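Local coordinates for protein adhesin (Streptococcus sanguinis SK1 = NCTC 7863, PDB 6VT2) that binds sialylated glycans and probably attaches the bacterium to host glycoproteins through its two Siglec-like modules, at residues F25-D30 against A73-T78; P6-P11 against K98-E103; R34-I39 against N63-G68. All blocks are in the same frame, centred on the assembly; numbering follows the deposited sequence. Where two conformers were deposited one is given.

Interaction 1: residues F25-D30 against A73-T78. With CA (calcium ion), chain H.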
loop_
_atom_site.group_PDB
_atom_site.type_symbol
_atom_site.label_atom_id
_atom_site.label_comp_id
_atom_site.label_asym_id
_atom_site.label_seq_id
_atom_site.Cartn_x
_atom_site.Cartn_y
_atom_site.Cartn_z
ATOM N N PHE A 25 12.489 39.353 7.954
ATOM C CA PHE A 25 13.358 40.355 7.330
ATOM C C PHE A 25 12.763 41.736 7.506
ATOM O O PHE A 25 11.567 41.865 7.509
ATOM C CB PHE A 25 13.602 39.965 5.877
ATOM C CG PHE A 25 14.521 38.785 5.770
ATOM C CD1 PHE A 25 15.891 38.955 5.804
ATOM C CD2 PHE A 25 14.011 37.501 5.718
ATOM C CE1 PHE A 25 16.736 37.864 5.738
ATOM C CE2 PHE A 25 14.861 36.413 5.658
ATOM C CZ PHE A 25 16.218 36.600 5.663
ATOM N N VAL A 26 13.643 42.690 7.674
ATOM C CA VAL A 26 13.250 44.106 7.758
ATOM C C VAL A 26 13.827 44.696 6.474
ATOM O O VAL A 26 14.805 44.290 6.096
ATOM C CB VAL A 26 13.834 44.765 9.011
ATOM C CG1 VAL A 26 13.662 46.273 8.937
ATOM C CG2 VAL A 26 13.268 44.178 10.303
ATOM N N GLU A 27 13.103 45.532 5.778
ATOM C CA GLU A 27 13.586 46.139 4.517
ATOM C C GLU A 27 13.679 47.637 4.742
ATOM O O GLU A 27 12.775 48.158 5.315
ATOM C CB GLU A 27 12.687 45.782 3.347
ATOM C CG GLU A 27 12.890 44.363 2.844
ATOM C CD GLU A 27 12.355 44.151 1.440
ATOM O OE1 GLU A 27 11.456 44.880 1.044
ATOM O OE2 GLU A 27 12.859 43.282 0.742
ATOM N N THR A 28 14.800 48.233 4.330
ATOM C CA THR A 28 15.037 49.659 4.578
ATOM C C THR A 28 15.409 50.341 3.267
ATOM O O THR A 28 16.147 49.814 2.615
ATOM C CB THR A 28 16.082 49.901 5.672
ATOM O OG1 THR A 28 15.635 49.239 6.853
ATOM C CG2 THR A 28 16.282 51.363 5.999
ATOM N N THR A 29 14.744 51.433 2.947
ATOM C CA THR A 29 15.280 52.199 1.715
ATOM C C THR A 29 15.526 53.647 2.109
ATOM O O THR A 29 15.098 54.072 3.071
ATOM C CB THR A 29 14.233 52.152 0.605
ATOM O OG1 THR A 29 13.077 52.786 1.133
ATOM C CG2 THR A 29 13.813 50.764 0.195
ATOM N N ASP A 30 16.212 54.364 1.248
ATOM C CA ASP A 30 16.434 55.800 1.473
ATOM C C ASP A 30 16.620 56.405 0.101
ATOM O O ASP A 30 17.310 55.815 -0.635
ATOM C CB ASP A 30 17.618 56.055 2.394
ATOM C CG ASP A 30 17.724 57.501 2.826
ATOM O OD1 ASP A 30 17.049 57.847 3.704
ATOM O OD2 ASP A 30 18.568 58.181 2.308
ATOM N N ALA A 73 14.445 49.589 -5.481
ATOM C CA ALA A 73 14.652 48.412 -6.307
ATOM C C ALA A 73 15.357 47.292 -5.569
ATOM O O ALA A 73 15.177 46.123 -5.910
ATOM C CB ALA A 73 15.449 48.813 -7.551
ATOM N N ASN A 74 16.229 47.697 -4.683
ATOM C CA ASN A 74 17.104 46.774 -3.966
ATOM C C ASN A 74 17.169 47.128 -2.501
ATOM O O ASN A 74 18.074 47.751 -2.105
ATOM C CB ASN A 74 18.482 46.740 -4.638
ATOM C CG ASN A 74 18.444 46.075 -6.004
ATOM O OD1 ASN A 74 18.205 44.884 -6.111
ATOM N ND2 ASN A 74 18.611 46.843 -7.034
ATOM N N PRO A 75 16.093 46.970 -1.708
ATOM C CA PRO A 75 16.135 47.432 -0.352
ATOM C C PRO A 75 17.209 46.769 0.508
ATOM O O PRO A 75 17.585 45.700 0.272
ATOM C CB PRO A 75 14.776 47.091 0.261
ATOM C CG PRO A 75 13.896 46.898 -0.926
ATOM C CD PRO A 75 14.793 46.387 -2.024
ATOM N N LEU A 76 17.672 47.494 1.505
ATOM C CA LEU A 76 18.640 46.930 2.439
ATOM C C LEU A 76 17.894 45.900 3.287
ATOM O O LEU A 76 16.904 46.245 3.831
ATOM C CB LEU A 76 19.169 48.034 3.322
ATOM C CG LEU A 76 20.193 47.508 4.291
ATOM C CD1 LEU A 76 21.397 46.947 3.552
ATOM C CD2 LEU A 76 20.594 48.585 5.260
ATOM N N ARG A 77 18.404 44.685 3.379
ATOM C CA ARG A 77 17.706 43.612 4.096
ATOM C C ARG A 77 18.366 43.308 5.445
ATOM O O ARG A 77 19.513 43.045 5.469
ATOM C CB ARG A 77 17.683 42.392 3.198
ATOM C CG ARG A 77 16.514 42.563 2.265
ATOM C CD ARG A 77 16.350 41.562 1.210
ATOM N NE ARG A 77 15.969 40.289 1.728
ATOM C CZ ARG A 77 14.801 39.850 2.071
ATOM N NH1 ARG A 77 13.766 40.648 2.155
ATOM N NH2 ARG A 77 14.713 38.581 2.375
ATOM N N THR A 78 17.593 43.335 6.517
ATOM C CA THR A 78 18.129 43.030 7.844
ATOM C C THR A 78 17.453 41.747 8.287
ATOM O O THR A 78 16.285 41.693 8.194
ATOM C CB THR A 78 17.810 44.146 8.821
ATOM O OG1 THR A 78 18.536 45.295 8.426
ATOM C CG2 THR A 78 18.146 43.811 10.255
HETATM CA CA CA H . 17.799 60.090 3.721
HETATM O O HOH W 1 17.000 46.804 6.712
HETATM O O HOH W 2 16.333 60.451 1.947
#
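Arg77 lays its guanidinium almost flat on the ring of Phe25, the two planes 20° apart and their centres separated by 4.3 Å. The cation-pi contact is off-centre: NH2 is the atom that presses on the ring, 3.4 Å from Phe25 CG. A bend at chi3 (69°) turns NE out of the line of the chain. NH1 is left for Glu27, whose OE2 lies 3.1 Å away in a salt bridge. The carboxylate stands nearly perpendicular to the guanidinium (87°), and NH1 comes to the anti side of OE2 but well out of the carboxylate plane. The other oxygen, OE1, touches Pro75 CG, while Thr29 CG2 runs beside Pro75 CB at 3.8 Å. Beneath these side chains two neighbouring antiparallel strands meet in one sheet of the immunoglobulin-like sandwich of the Siglec-like domain, with Val26–Thr78 and Thr28–Leu76 as hydrogen-bonded pairs and Glu27–Arg77 as the non-hydrogen-bonded pair between them. Val26, Thr28, Leu76 and Thr78 turn to the sheet's other face, where one water joins Thr28 OG1, Leu76 O and Thr78 OG1; Thr61 also bonds Thr78 OG1. Past the strand end, Asp30 grips calcium with both carboxylate oxygens, alongside Asp2, Thr4 and Asp104.

Interaction 2: residues P6-P11 against K98-E103. With SIA (N-acetyl-alpha-neuraminic acid), chain D; GAL (beta-D-galactopyranose), chain B.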
loop_
_atom_site.group_PDB
_atom_site.type_symbol
_atom_site.label_atom_id
_atom_site.label_comp_id
_atom_site.label_asym_id
_atom_site.label_seq_id
_atom_site.Cartn_x
_atom_site.Cartn_y
_atom_site.Cartn_z
ATOM N N PRO A 6 15.614 57.034 6.680
ATOM C CA PRO A 6 15.218 55.916 5.883
ATOM C C PRO A 6 13.810 55.396 6.174
ATOM O O PRO A 6 13.303 55.699 7.187
ATOM C CB PRO A 6 16.200 54.791 6.233
ATOM C CG PRO A 6 17.384 55.502 6.802
ATOM C CD PRO A 6 16.808 56.720 7.476
ATOM N N THR A 7 13.262 54.683 5.210
ATOM C CA THR A 7 11.937 54.067 5.284
ATOM C C THR A 7 12.133 52.602 5.651
ATOM O O THR A 7 12.808 51.934 4.921
ATOM C CB THR A 7 11.195 54.225 3.959
ATOM O OG1 THR A 7 11.055 55.616 3.703
ATOM C CG2 THR A 7 9.833 53.569 3.969
ATOM N N ILE A 8 11.476 52.165 6.717
ATOM C CA ILE A 8 11.627 50.814 7.240
ATOM C C ILE A 8 10.296 50.093 7.102
ATOM O O ILE A 8 9.258 50.624 7.509
ATOM C CB ILE A 8 12.048 50.827 8.722
ATOM C CG1 ILE A 8 13.309 51.627 8.957
ATOM C CG2 ILE A 8 12.251 49.395 9.243
ATOM C CD1 ILE A 8 13.583 51.881 10.365
ATOM N N THR A 9 10.401 48.887 6.528
ATOM C CA THR A 9 9.249 48.024 6.289
ATOM C C THR A 9 9.473 46.682 7.043
ATOM O O THR A 9 10.552 46.179 6.949
ATOM C CB THR A 9 8.948 47.758 4.816
ATOM O OG1 THR A 9 8.638 49.035 4.270
ATOM C CG2 THR A 9 7.767 46.847 4.639
ATOM N N LEU A 10 8.553 46.323 7.933
ATOM C CA LEU A 10 8.794 45.085 8.725
ATOM C C LEU A 10 7.459 44.541 9.220
ATOM O O LEU A 10 6.530 45.290 9.240
ATOM C CB LEU A 10 9.750 45.391 9.874
ATOM C CG LEU A 10 9.135 46.054 11.097
ATOM C CD1 LEU A 10 10.139 46.023 12.233
ATOM C CD2 LEU A 10 8.706 47.468 10.793
ATOM N N PRO A 11 7.373 43.244 9.555
ATOM C CA PRO A 11 6.120 42.692 10.014
ATOM C C PRO A 11 5.773 43.253 11.391
ATOM O O PRO A 11 6.627 43.431 12.123
ATOM C CB PRO A 11 6.348 41.194 10.178
ATOM C CG PRO A 11 7.823 41.018 10.098
ATOM C CD PRO A 11 8.370 42.204 9.337
ATOM N N LYS A 98 9.809 45.121 20.140
ATOM C CA LYS A 98 11.149 45.680 19.969
ATOM C C LYS A 98 11.145 46.628 18.769
ATOM O O LYS A 98 10.396 46.483 17.898
ATOM C CB LYS A 98 12.166 44.570 19.809
ATOM C CG LYS A 98 12.177 43.550 20.928
ATOM C CD LYS A 98 12.657 44.202 22.201
ATOM C CE LYS A 98 12.208 43.346 23.342
ATOM N NZ LYS A 98 12.790 43.732 24.617
ATOM N N TYR A 99 12.066 47.551 18.822
ATOM C CA TYR A 99 12.034 48.717 17.935
ATOM C C TYR A 99 13.180 48.644 16.941
ATOM O O TYR A 99 14.289 48.229 17.282
ATOM C CB TYR A 99 12.127 49.972 18.769
ATOM C CG TYR A 99 10.886 50.167 19.566
ATOM C CD1 TYR A 99 10.648 49.473 20.718
ATOM C CD2 TYR A 99 9.890 50.989 19.090
ATOM C CE1 TYR A 99 9.414 49.572 21.374
ATOM C CE2 TYR A 99 8.679 51.175 19.765
ATOM C CZ TYR A 99 8.436 50.402 20.882
ATOM O OH TYR A 99 7.224 50.562 21.460
ATOM N N VAL A 100 12.885 49.035 15.711
ATOM C CA VAL A 100 13.850 48.996 14.623
ATOM C C VAL A 100 14.084 50.424 14.153
ATOM O O VAL A 100 13.141 51.146 13.839
ATOM C CB VAL A 100 13.384 48.077 13.491
ATOM C CG1 VAL A 100 14.444 48.050 12.442
ATOM C CG2 VAL A 100 13.100 46.667 13.989
ATOM N N ARG A 101 15.368 50.798 14.081
ATOM C CA ARG A 101 15.714 52.125 13.620
ATOM C C ARG A 101 16.752 52.018 12.515
ATOM O O ARG A 101 17.451 51.107 12.459
ATOM C CB ARG A 101 16.299 52.979 14.743
ATOM C CG ARG A 101 15.401 53.065 15.964
ATOM C CD ARG A 101 16.110 53.940 16.966
ATOM N NE ARG A 101 15.958 55.345 16.679
ATOM C CZ ARG A 101 16.477 56.296 17.423
ATOM N NH1 ARG A 101 17.206 55.996 18.468
ATOM N NH2 ARG A 101 16.278 57.565 17.141
ATOM N N ALA A 102 16.750 53.009 11.664
ATOM C CA ALA A 102 17.754 53.019 10.622
ATOM C C ALA A 102 18.262 54.439 10.447
ATOM O O ALA A 102 17.528 55.402 10.675
ATOM C CB ALA A 102 17.205 52.492 9.302
ATOM N N GLU A 103 19.522 54.555 10.026
ATOM C CA GLU A 103 20.166 55.854 9.819
ATOM C C GLU A 103 20.851 55.885 8.471
ATOM O O GLU A 103 21.519 54.913 8.089
ATOM C CB GLU A 103 21.148 56.072 10.931
ATOM C CG GLU A 103 21.855 57.465 10.851
ATOM C CD GLU A 103 22.843 57.571 11.989
ATOM O OE1 GLU A 103 23.978 58.016 11.746
ATOM O OE2 GLU A 103 22.515 57.139 13.130
HETATM C C1 SIA D . 6.723 43.910 25.595
HETATM C C2 SIA D . 6.592 44.017 27.176
HETATM C C3 SIA D . 5.515 43.111 27.785
HETATM C C4 SIA D . 5.818 41.616 27.661
HETATM C C5 SIA D . 7.221 41.306 28.199
HETATM C C6 SIA D . 8.256 42.275 27.570
HETATM C C7 SIA D . 9.682 42.182 28.171
HETATM C C8 SIA D . 10.563 43.347 27.649
HETATM C C9 SIA D . 12.035 43.068 27.938
HETATM C C10 SIA D . 7.875 39.021 28.870
HETATM C C11 SIA D . 8.279 37.635 28.371
HETATM N N5 SIA D . 7.617 39.931 27.900
HETATM O O1A SIA D . 5.670 43.722 24.947
HETATM O O1B SIA D . 7.903 44.082 25.177
HETATM O O4 SIA D . 4.853 40.827 28.386
HETATM O O6 SIA D . 7.865 43.627 27.779
HETATM O O7 SIA D . 9.634 42.124 29.587
HETATM O O8 SIA D . 10.327 43.526 26.248
HETATM O O9 SIA D . 12.483 42.052 27.037
HETATM O O10 SIA D . 7.800 39.275 30.070
HETATM C C1 GAL B . 7.782 48.662 27.839
HETATM C C2 GAL B . 7.091 47.371 28.326
HETATM C C3 GAL B . 6.943 46.365 27.190
HETATM C C4 GAL B . 6.275 47.023 25.975
HETATM C C5 GAL B . 7.082 48.259 25.589
HETATM C C6 GAL B . 6.507 49.043 24.395
HETATM O O2 GAL B . 7.857 46.725 29.328
HETATM O O3 GAL B . 6.149 45.251 27.592
HETATM O O4 GAL B . 4.949 47.388 26.284
HETATM O O5 GAL B . 7.129 49.170 26.687
HETATM O O6 GAL B . 7.377 50.093 23.995
#
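Pro6 packs on Ala102 and Leu10 on Val100, while the flat ring on strand 98-103, that of Tyr99, serves the glycan. Tyr99, whose CB is directed away from 6-11, meets galactose at its ring edge: galactose O6 lies near the ring plane and accepts a bond of 2.6 Å from Tyr99 OH, which is also bonded by Lys115 N. Side chains of 6-11 pack on side chains and backbone of 98-103. Pro6 CG lies 3.9 Å from Ala102 CB, and Pro6 CD is 3.5 Å from Ala102 O. Ile8 extends its CD1 (chi2 168°, anti to CA) over the backbone of 98-103, where it lies 3.6 Å from Val100 O and equally close to Ala102 N. Its other branch, CG2, passes Val100 CG1. Leu10 and Val100 meet tip to tip, CD1 against CG2 at 3.5 Å, and Phe120 packs against both. The segment axes come no nearer than 7.7 Å, as expected for strands of two facing sheets. Beyond Val100, Lys98 NZ lies 3.0 Å from both O8 and O9 of sialic acid, with Asn42 OD1 and the backbone O of Asp53 also within bonding reach, four acceptors sharing three protons. With no hydrogen bond between the segments, van der Waals packing holds them here, whereas the polar ends of Lys98 and Tyr99 serve glycan recognition.

Interaction 3: residues R34-I39 against N63-G68. With SO4 (sulfate ion), chain L.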
loop_
_atom_site.group_PDB
_atom_site.type_symbol
_atom_site.label_atom_id
_atom_site.label_comp_id
_atom_site.label_asym_id
_atom_site.label_seq_id
_atom_site.Cartn_x
_atom_site.Cartn_y
_atom_site.Cartn_z
ATOM N N ARG A 34 21.782 54.994 0.456
ATOM C CA ARG A 34 22.720 54.432 1.406
ATOM C C ARG A 34 22.192 54.527 2.836
ATOM O O ARG A 34 21.915 55.611 3.352
ATOM C CB ARG A 34 24.082 55.121 1.276
ATOM C CG ARG A 34 25.066 54.604 2.212
ATOM C CD ARG A 34 26.447 55.236 2.006
ATOM N NE ARG A 34 27.327 54.820 3.063
ATOM C CZ ARG A 34 28.651 54.971 3.078
ATOM N NH1 ARG A 34 29.250 55.459 2.013
ATOM N NH2 ARG A 34 29.348 54.597 4.121
ATOM N N VAL A 35 22.164 53.382 3.501
ATOM C CA VAL A 35 21.831 53.296 4.901
ATOM C C VAL A 35 23.033 52.741 5.647
ATOM O O VAL A 35 23.662 51.754 5.217
ATOM C CB VAL A 35 20.592 52.418 5.078
ATOM C CG1 VAL A 35 20.420 52.032 6.536
ATOM C CG2 VAL A 35 19.392 53.121 4.530
ATOM N N ASN A 36 23.391 53.418 6.711
ATOM C CA ASN A 36 24.604 53.136 7.422
ATOM C C ASN A 36 24.353 52.328 8.682
ATOM O O ASN A 36 25.250 51.642 9.142
ATOM C CB ASN A 36 25.335 54.437 7.759
ATOM C CG ASN A 36 26.156 54.953 6.631
ATOM O OD1 ASN A 36 26.000 54.539 5.522
ATOM N ND2 ASN A 36 26.962 55.983 6.920
ATOM N N ARG A 37 23.170 52.406 9.277
ATOM C CA ARG A 37 22.898 51.655 10.510
ATOM C C ARG A 37 21.459 51.159 10.468
ATOM O O ARG A 37 20.638 51.848 10.004
ATOM C CB ARG A 37 23.013 52.528 11.759
ATOM C CG ARG A 37 24.378 53.168 11.966
ATOM C CD ARG A 37 24.465 54.070 13.155
ATOM N NE ARG A 37 24.455 53.592 14.520
ATOM C CZ ARG A 37 24.716 52.403 14.988
ATOM N NH1 ARG A 37 24.607 52.226 16.295
ATOM N NH2 ARG A 37 25.026 51.364 14.247
ATOM N N VAL A 38 21.308 49.841 10.792
ATOM C CA VAL A 38 19.897 49.376 11.182
ATOM C C VAL A 38 20.069 48.767 12.581
ATOM O O VAL A 38 20.937 48.027 12.763
ATOM C CB VAL A 38 19.422 48.353 10.149
ATOM C CG1 VAL A 38 18.084 47.762 10.558
ATOM C CG2 VAL A 38 19.347 48.979 8.764
ATOM N N ILE A 39 19.234 49.173 13.507
ATOM C CA ILE A 39 19.331 48.821 14.936
ATOM C C ILE A 39 18.022 48.150 15.348
ATOM O O ILE A 39 17.019 48.591 14.942
ATOM C CB ILE A 39 19.476 50.137 15.737
ATOM C CG1 ILE A 39 20.822 50.779 15.446
ATOM C CG2 ILE A 39 19.268 49.949 17.221
ATOM C CD1 ILE A 39 20.898 52.217 15.887
ATOM N N ASN A 63 25.811 44.149 3.857
ATOM C CA ASN A 63 25.850 45.281 2.974
ATOM C C ASN A 63 25.521 46.602 3.646
ATOM O O ASN A 63 25.116 47.520 2.980
ATOM C CB ASN A 63 24.902 45.075 1.803
ATOM C CG ASN A 63 25.459 45.669 0.549
ATOM O OD1 ASN A 63 26.662 45.737 0.399
ATOM N ND2 ASN A 63 24.600 46.079 -0.373
ATOM N N LEU A 64 25.684 46.726 4.955
ATOM C CA LEU A 64 25.510 48.005 5.637
ATOM C C LEU A 64 26.541 49.009 5.145
ATOM O O LEU A 64 27.688 48.659 4.810
ATOM C CB LEU A 64 25.689 47.848 7.138
ATOM C CG LEU A 64 24.451 47.724 8.002
ATOM C CD1 LEU A 64 24.890 47.631 9.472
ATOM C CD2 LEU A 64 23.511 48.912 7.822
ATOM N N SER A 65 26.120 50.283 5.080
ATOM C CA SER A 65 27.047 51.396 4.910
ATOM C C SER A 65 27.789 51.283 3.571
ATOM O O SER A 65 28.998 51.512 3.445
ATOM C CB SER A 65 28.011 51.480 6.098
ATOM O OG SER A 65 28.502 52.823 6.088
ATOM N N VAL A 66 27.032 50.978 2.538
ATOM C CA VAL A 66 27.516 50.772 1.185
ATOM C C VAL A 66 26.679 51.649 0.275
ATOM O O VAL A 66 25.437 51.599 0.352
ATOM C CB VAL A 66 27.402 49.289 0.766
ATOM C CG1 VAL A 66 27.532 49.102 -0.738
ATOM C CG2 VAL A 66 28.408 48.508 1.498
ATOM N N PRO A 67 27.292 52.464 -0.583
ATOM C CA PRO A 67 26.520 53.238 -1.566
ATOM C C PRO A 67 25.591 52.345 -2.372
ATOM O O PRO A 67 25.974 51.295 -2.863
ATOM C CB PRO A 67 27.598 53.873 -2.458
ATOM C CG PRO A 67 28.824 53.822 -1.656
ATOM C CD PRO A 67 28.749 52.673 -0.703
ATOM N N GLY A 68 24.335 52.742 -2.470
ATOM C CA GLY A 68 23.434 52.004 -3.286
ATOM C C GLY A 68 22.850 50.792 -2.619
ATOM O O GLY A 68 22.166 49.994 -3.271
HETATM S S SO4 L . 25.663 49.298 15.820
HETATM O O1 SO4 L . 26.239 48.334 16.704
HETATM O O2 SO4 L . 24.372 49.574 16.178
HETATM O O3 SO4 L . 26.503 50.438 15.875
HETATM O O4 SO4 L . 25.719 48.714 14.511
#
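Arg34 stretches over the backbone of Ser65, Val66 and Pro67, fully extended from CG to NE. Its CB faces Val66 O, and CG, anti to the backbone N (chi1 180°), comes within 3.6 Å of that same oxygen. CD passes Pro67 N at 3.9 Å. NE then donates to Asn36 OD1, 2.8 Å away, approaching in the carbonyl plane on a lone pair, so that Asn36 helps to fix the rotation of the guanidinium. One face of that group is overlaid by Ser65 O, 3.1 Å above the plane and toward the rim. At the tip NH1 touches Pro67 CD. Arg34 NH2 bonds Ser65 OG at 2.8 Å. The strand beneath carries a classic beta bulge, Asn36 and Arg37 both facing Glu103, in strand 35-41, an outermost strand of its sheet in the immunoglobulin-like sandwich. Just before the bulge, Val35 O accepts a bond from Ser65 N (2.9 Å); Ser65 itself has left-handed backbone angles. Leu64 reaches in from the loop with CD2, which lies 3.5 Å from Asn36 O and also packs on Val38 CG2. Inside the sandwich, Leu76 touches Leu64, Val35 and Val38. Asn69 OD1 accepts from Val35 N, and its ND2 bonds Asn63 O within the loop.

Overall arrangement
The three contacts lie in the first Siglec-like module. Interactions 1 and 2 have centres about 9 Å apart; strands 7-9 and 21-29 are neighbours in one sheet, with Thr29 N lying 2.8 Å from Thr7 O and Glu27 O 2.8 Å from Thr9 N. Interaction 3 is likewise about 9 Å from interaction 1, centre to centre, with Leu76 CD2 packed on Val35 CG1 across the sandwich, and about 13 Å from interaction 2, whose strand 95-104 pairs with 35-41 in the second sheet. One end of this group of contacts borders calcium: Asp30 binds it, the Pro6 side chain lies about 5 Å from it and that of Val35 about 7 Å. From the other end, Lys98 and Tyr99 reach the glycan.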